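Local atomic coordinates of YcgJ protein (Bacillus subtilis, PDB entry 1XXL), a protein that probably transfers methyl groups from S-adenosyl-L-methionine to an acceptor that has not been identified. Residues A[101-104]-A[105-109]; A[91-94]-A[95-99]. All blocks are in the same frame, centred on the assembly; numbering follows the deposited sequence.

How the contacts relate
Contact 2 comes first along the chain: strand 88-94 ends there and turns into the loop that leads to helix 103-113, and contact 1 is the first turns of that helix. Their centres lie 11 Å apart, and beyond following each other in sequence they do not touch. Both border the S-adenosyl-L-methionine site of the Rossmann-like methyltransferase domain. Contact 2 holds R94, a residue of that site, and the side chain of A96 comes within about 4 Å of G29. Contact 1 approaches from the helix, with the side chain of A106 about 4 Å from that of A78. Strand end and helix start thus meet the same site at different points.

Contact 1. Residues A[101-104]-A[105-109]; sequences SDVR and KAVRE
With CG of D102 swung anti to its own nitrogen (chi1 -172°), the carboxylate folds back over the start of helix 103-113, where OD1 meets K105 N at 3.3 Å. D102 stands at the N-cap position, and this bond, weak by length although nearly straight, is its capping bond. OD2 of the same carboxylate rests 3.6 Å from K105 CB, and the two side chains cross obliquely. A negative group here would probably suit the positive end of the helix dipole.

The backbone takes over at once. D102 O accepts from A106 N at 3.0 Å, and V103 O accepts from V107 N. R104 O accepts the longer bond from R108 N, at 3.3 Å. V103 O also has neighbours of carbon: A106 CB at 3.3 Å and V107 CG2 at 3.5 Å. Further out, the methyls V103 CG2 and V107 CG2 lie one turn apart on the same flank.

R108 runs out extended and then bends at chi3, which brings its guanidinium back obliquely near R104 O. K105 CD covers one face of that guanidinium, 3.7 Å above the plane and offset toward its rim.

Two neighbours border this part of the helix. V103 and V107 pack on W157 of helix 154-163, with R104 reaching M160 and A163 of the same helix, while A106 faces A78 and F100 in the loops that follow strands 71-75 and 88-94 of the central sheet.

Contact 2. Residues A[91-94]-A[95-99]; sequences ITCR and YAAHH. With SO4 (sulfate ion), chain C; SO4 (sulfate ion), chain D.
C93 and A96 meet where strand 88-94, a central parallel strand of the Rossmann-like fold shared by S-adenosyl-L-methionine-dependent methyltransferases, runs out of the sheet. The apolar contacts are small: C93 SG touches A96 CB at 3.9 Å and lies farther from A97 CB, with F100 and F120 also against the cysteine. Y95, its backbone in the left-handed region, makes the sharp turn. Its ring atom CD2 sits 3.8 Å from R94 CG, and the guanidinium and ring planes are 45° apart.

Hydrogen bonds to two sulfates, probably from the crystallisation liquor, form the second group. R94, an S-adenosyl-L-methionine-binding residue, here holds one of them. Its chain is extended until it bends at chi3 and then presents its guanidinium edge-on to this first sulfate, whose sulfur lies in the guanidinium plane. NH1 donates to O3 at 3.2 Å, almost straight at 176°, and NH2 to O4, while NE is taken by T35 OG1. A leucine in place of R94 would probably leave the sulfate without these two donors and T35 OG1 without its mate. Y95 OH donates to O4 of the second sulfate at a very short 2.5 Å, a length that should be treated as doubtful. The sulfates are also bonded by H6, H8 and S9 at the N-terminus, where the histidine run looks like a purification tag.

Within the loop, H99 N bonds A96 O at 3.0 Å in the 3-10 segment 97-99. One water bridges the corner, accepting from A96 N at 2.9 Å and donating weakly to C93 O at 3.4 Å.

Contact 1. Residues A[101-104]-A[105-109]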
loop_
_atom_site.group_PDB
_atom_site.type_symbol
_atom_site.label_atom_id
_atom_site.label_comp_id
_atom_site.label_asym_id
_atom_site.label_seq_id
_atom_site.Cartn_x
_atom_site.Cartn_y
_atom_site.Cartn_z
ATOM N N SER A 101 5.576 6.127 8.932
ATOM C CA SER A 101 6.524 6.189 10.048
ATOM C C SER A 101 5.911 5.614 11.333
ATOM O O SER A 101 6.642 5.174 12.228
ATOM C CB SER A 101 6.977 7.639 10.285
ATOM O OG SER A 101 5.861 8.443 10.643
ATOM N N ASP A 102 4.577 5.642 11.429
ATOM C CA ASP A 102 3.865 5.117 12.598
ATOM C C ASP A 102 2.503 4.581 12.163
ATOM O O ASP A 102 1.484 5.261 12.236
ATOM C CB ASP A 102 3.750 6.203 13.686
ATOM C CG ASP A 102 3.195 5.684 15.007
ATOM O OD1 ASP A 102 2.689 4.546 15.098
ATOM O OD2 ASP A 102 3.250 6.454 15.981
ATOM N N VAL A 103 2.503 3.334 11.730
ATOM C CA VAL A 103 1.306 2.707 11.173
ATOM C C VAL A 103 0.158 2.638 12.194
ATOM O O VAL A 103 -1.004 2.842 11.831
ATOM C CB VAL A 103 1.624 1.318 10.516
ATOM C CG1 VAL A 103 2.210 0.302 11.522
ATOM C CG2 VAL A 103 0.385 0.765 9.834
ATOM N N ARG A 104 0.483 2.415 13.474
ATOM C CA ARG A 104 -0.529 2.387 14.527
ATOM C C ARG A 104 -1.308 3.711 14.641
ATOM O O ARG A 104 -2.519 3.713 14.772
ATOM C CB ARG A 104 0.109 2.058 15.888
ATOM C CG ARG A 104 0.549 0.601 16.086
ATOM C CD ARG A 104 -0.623 -0.383 16.189
ATOM N NE ARG A 104 -1.758 0.018 17.055
ATOM C CZ ARG A 104 -2.553 -0.809 17.738
ATOM N NH1 ARG A 104 -2.363 -2.131 17.768
ATOM N NH2 ARG A 104 -3.523 -0.284 18.468
ATOM N N LYS A 105 -0.590 4.826 14.602
ATOM C CA LYS A 105 -1.202 6.155 14.568
ATOM C C LYS A 105 -1.948 6.417 13.240
ATOM O O LYS A 105 -3.007 7.030 13.250
ATOM C CB LYS A 105 -0.131 7.216 14.838
ATOM C CG LYS A 105 -0.622 8.672 14.849
ATOM C CD LYS A 105 -1.929 8.889 15.649
ATOM C CE LYS A 105 -2.085 10.356 16.082
ATOM N NZ LYS A 105 -3.204 10.508 17.068
ATOM N N ALA A 106 -1.420 5.925 12.111
ATOM C CA ALA A 106 -2.108 6.029 10.798
ATOM C C ALA A 106 -3.525 5.401 10.844
ATOM O O ALA A 106 -4.500 6.035 10.453
ATOM C CB ALA A 106 -1.271 5.385 9.697
ATOM N N VAL A 107 -3.626 4.168 11.349
ATOM C CA VAL A 107 -4.906 3.459 11.437
ATOM C C VAL A 107 -5.870 4.150 12.364
ATOM O O VAL A 107 -7.073 4.164 12.119
ATOM C CB VAL A 107 -4.736 1.982 11.893
ATOM C CG1 VAL A 107 -6.113 1.299 12.058
ATOM C CG2 VAL A 107 -3.898 1.210 10.877
ATOM N N ARG A 108 -5.344 4.719 13.446
ATOM C CA ARG A 108 -6.160 5.464 14.376
ATOM C C ARG A 108 -6.773 6.686 13.663
ATOM O O ARG A 108 -7.955 7.000 13.831
ATOM C CB ARG A 108 -5.288 5.857 15.586
ATOM C CG ARG A 108 -6.002 6.411 16.786
ATOM C CD ARG A 108 -4.991 6.846 17.889
ATOM N NE ARG A 108 -3.815 5.956 17.908
ATOM C CZ ARG A 108 -2.616 6.256 18.423
ATOM N NH1 ARG A 108 -2.399 7.420 19.044
ATOM N NH2 ARG A 108 -1.627 5.366 18.342
ATOM N N GLU A 109 -5.972 7.357 12.850
ATOM C CA GLU A 109 -6.433 8.510 12.067
ATOM C C GLU A 109 -7.432 8.111 10.969
ATOM O O GLU A 109 -8.446 8.789 10.782
ATOM C CB GLU A 109 -5.236 9.253 11.450
ATOM C CG GLU A 109 -4.532 10.184 12.403
ATOM C CD GLU A 109 -5.372 11.424 12.772
ATOM O OE1 GLU A 109 -5.976 11.392 13.873
ATOM O OE2 GLU A 109 -5.440 12.410 11.988
#

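Contact 2. Residues A[91-94]-A[95-99]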
loop_
_atom_site.group_PDB
_atom_site.type_symbol
_atom_site.label_atom_id
_atom_site.label_comp_id
_atom_site.label_asym_id
_atom_site.label_seq_id
_atom_site.Cartn_x
_atom_site.Cartn_y
_atom_site.Cartn_z
ATOM N N ILE A 91 -12.011 5.146 2.231
ATOM C CA ILE A 91 -10.613 5.535 2.347
ATOM C C ILE A 91 -9.786 4.422 1.755
ATOM O O ILE A 91 -9.990 3.276 2.096
ATOM C CB ILE A 91 -10.173 5.789 3.818
ATOM C CG1 ILE A 91 -11.036 6.882 4.454
ATOM C CG2 ILE A 91 -8.663 6.136 3.862
ATOM C CD1 ILE A 91 -10.829 7.055 5.931
ATOM N N THR A 92 -8.870 4.777 0.861
ATOM C CA THR A 92 -8.043 3.830 0.142
ATOM C C THR A 92 -6.586 4.088 0.461
ATOM O O THR A 92 -6.168 5.219 0.715
ATOM C CB THR A 92 -8.234 3.906 -1.421
ATOM O OG1 THR A 92 -7.879 5.212 -1.903
ATOM C CG2 THR A 92 -9.682 3.628 -1.819
ATOM N N CYS A 93 -5.814 3.019 0.441
ATOM C CA CYS A 93 -4.406 3.084 0.742
ATOM C C CYS A 93 -3.769 1.924 -0.027
ATOM O O CYS A 93 -3.953 0.772 0.352
ATOM C CB CYS A 93 -4.205 2.954 2.267
ATOM S SG CYS A 93 -2.513 3.142 2.781
ATOM N N ARG A 94 -3.077 2.234 -1.126
ATOM C CA ARG A 94 -2.532 1.219 -2.038
ATOM C C ARG A 94 -1.017 1.243 -2.071
ATOM O O ARG A 94 -0.416 2.234 -2.470
ATOM C CB ARG A 94 -3.093 1.386 -3.444
ATOM C CG ARG A 94 -2.721 0.224 -4.387
ATOM C CD ARG A 94 -3.526 0.249 -5.688
ATOM N NE ARG A 94 -3.247 1.470 -6.454
ATOM C CZ ARG A 94 -2.881 1.536 -7.735
ATOM N NH1 ARG A 94 -2.726 0.441 -8.472
ATOM N NH2 ARG A 94 -2.670 2.718 -8.289
ATOM N N TYR A 95 -0.411 0.156 -1.614
ATOM C CA TYR A 95 1.034 0.009 -1.500
ATOM C C TYR A 95 1.718 1.214 -0.863
ATOM O O TYR A 95 2.794 1.630 -1.277
ATOM C CB TYR A 95 1.663 -0.359 -2.862
ATOM C CG TYR A 95 1.170 -1.689 -3.421
ATOM C CD1 TYR A 95 1.404 -2.884 -2.745
ATOM C CD2 TYR A 95 0.489 -1.749 -4.635
ATOM C CE1 TYR A 95 0.986 -4.117 -3.269
ATOM C CE2 TYR A 95 0.039 -2.986 -5.169
ATOM C CZ TYR A 95 0.295 -4.157 -4.485
ATOM O OH TYR A 95 -0.144 -5.349 -4.984
ATOM N N ALA A 96 1.093 1.770 0.172
ATOM C CA ALA A 96 1.651 2.929 0.859
ATOM C C ALA A 96 1.985 2.674 2.326
ATOM O O ALA A 96 2.885 3.299 2.855
ATOM C CB ALA A 96 0.672 4.098 0.750
ATOM N N ALA A 97 1.247 1.793 2.991
ATOM C CA ALA A 97 1.393 1.599 4.451
ATOM C C ALA A 97 2.803 1.222 4.902
ATOM O O ALA A 97 3.236 1.622 5.997
ATOM C CB ALA A 97 0.407 0.573 4.952
ATOM N N HIS A 98 3.513 0.457 4.075
ATOM C CA HIS A 98 4.884 0.071 4.422
ATOM C C HIS A 98 5.853 1.253 4.532
ATOM O O HIS A 98 6.953 1.098 5.052
ATOM C CB HIS A 98 5.439 -1.020 3.479
ATOM C CG HIS A 98 5.491 -0.631 2.036
ATOM N ND1 HIS A 98 4.463 -0.903 1.152
ATOM C CD2 HIS A 98 6.468 -0.037 1.307
ATOM C CE1 HIS A 98 4.801 -0.465 -0.050
ATOM N NE2 HIS A 98 6.008 0.074 0.021
ATOM N N HIS A 99 5.434 2.421 4.056
ATOM C CA HIS A 99 6.202 3.658 4.178
ATOM C C HIS A 99 5.778 4.540 5.358
ATOM O O HIS A 99 6.424 5.540 5.604
ATOM C CB HIS A 99 6.065 4.501 2.907
ATOM C CG HIS A 99 6.770 3.937 1.721
ATOM N ND1 HIS A 99 6.195 3.897 0.470
ATOM C CD2 HIS A 99 8.004 3.391 1.593
ATOM C CE1 HIS A 99 7.051 3.353 -0.382
ATOM N NE2 HIS A 99 8.152 3.028 0.278
HETATM S S SO4 C . -1.655 1.959 -11.893
HETATM O O1 SO4 C . -2.978 2.569 -11.904
HETATM O O2 SO4 C . -1.052 2.131 -13.216
HETATM O O3 SO4 C . -1.790 0.546 -11.561
HETATM O O4 SO4 C . -0.780 2.593 -10.899
HETATM S S SO4 D . -1.162 -5.588 -8.432
HETATM O O1 SO4 D . -1.807 -6.749 -7.879
HETATM O O2 SO4 D . -2.141 -4.647 -8.994
HETATM O O3 SO4 D . -0.252 -6.000 -9.443
HETATM O O4 SO4 D . -0.342 -4.995 -7.438
HETATM O O HOH W 1 -0.895 0.325 1.655
#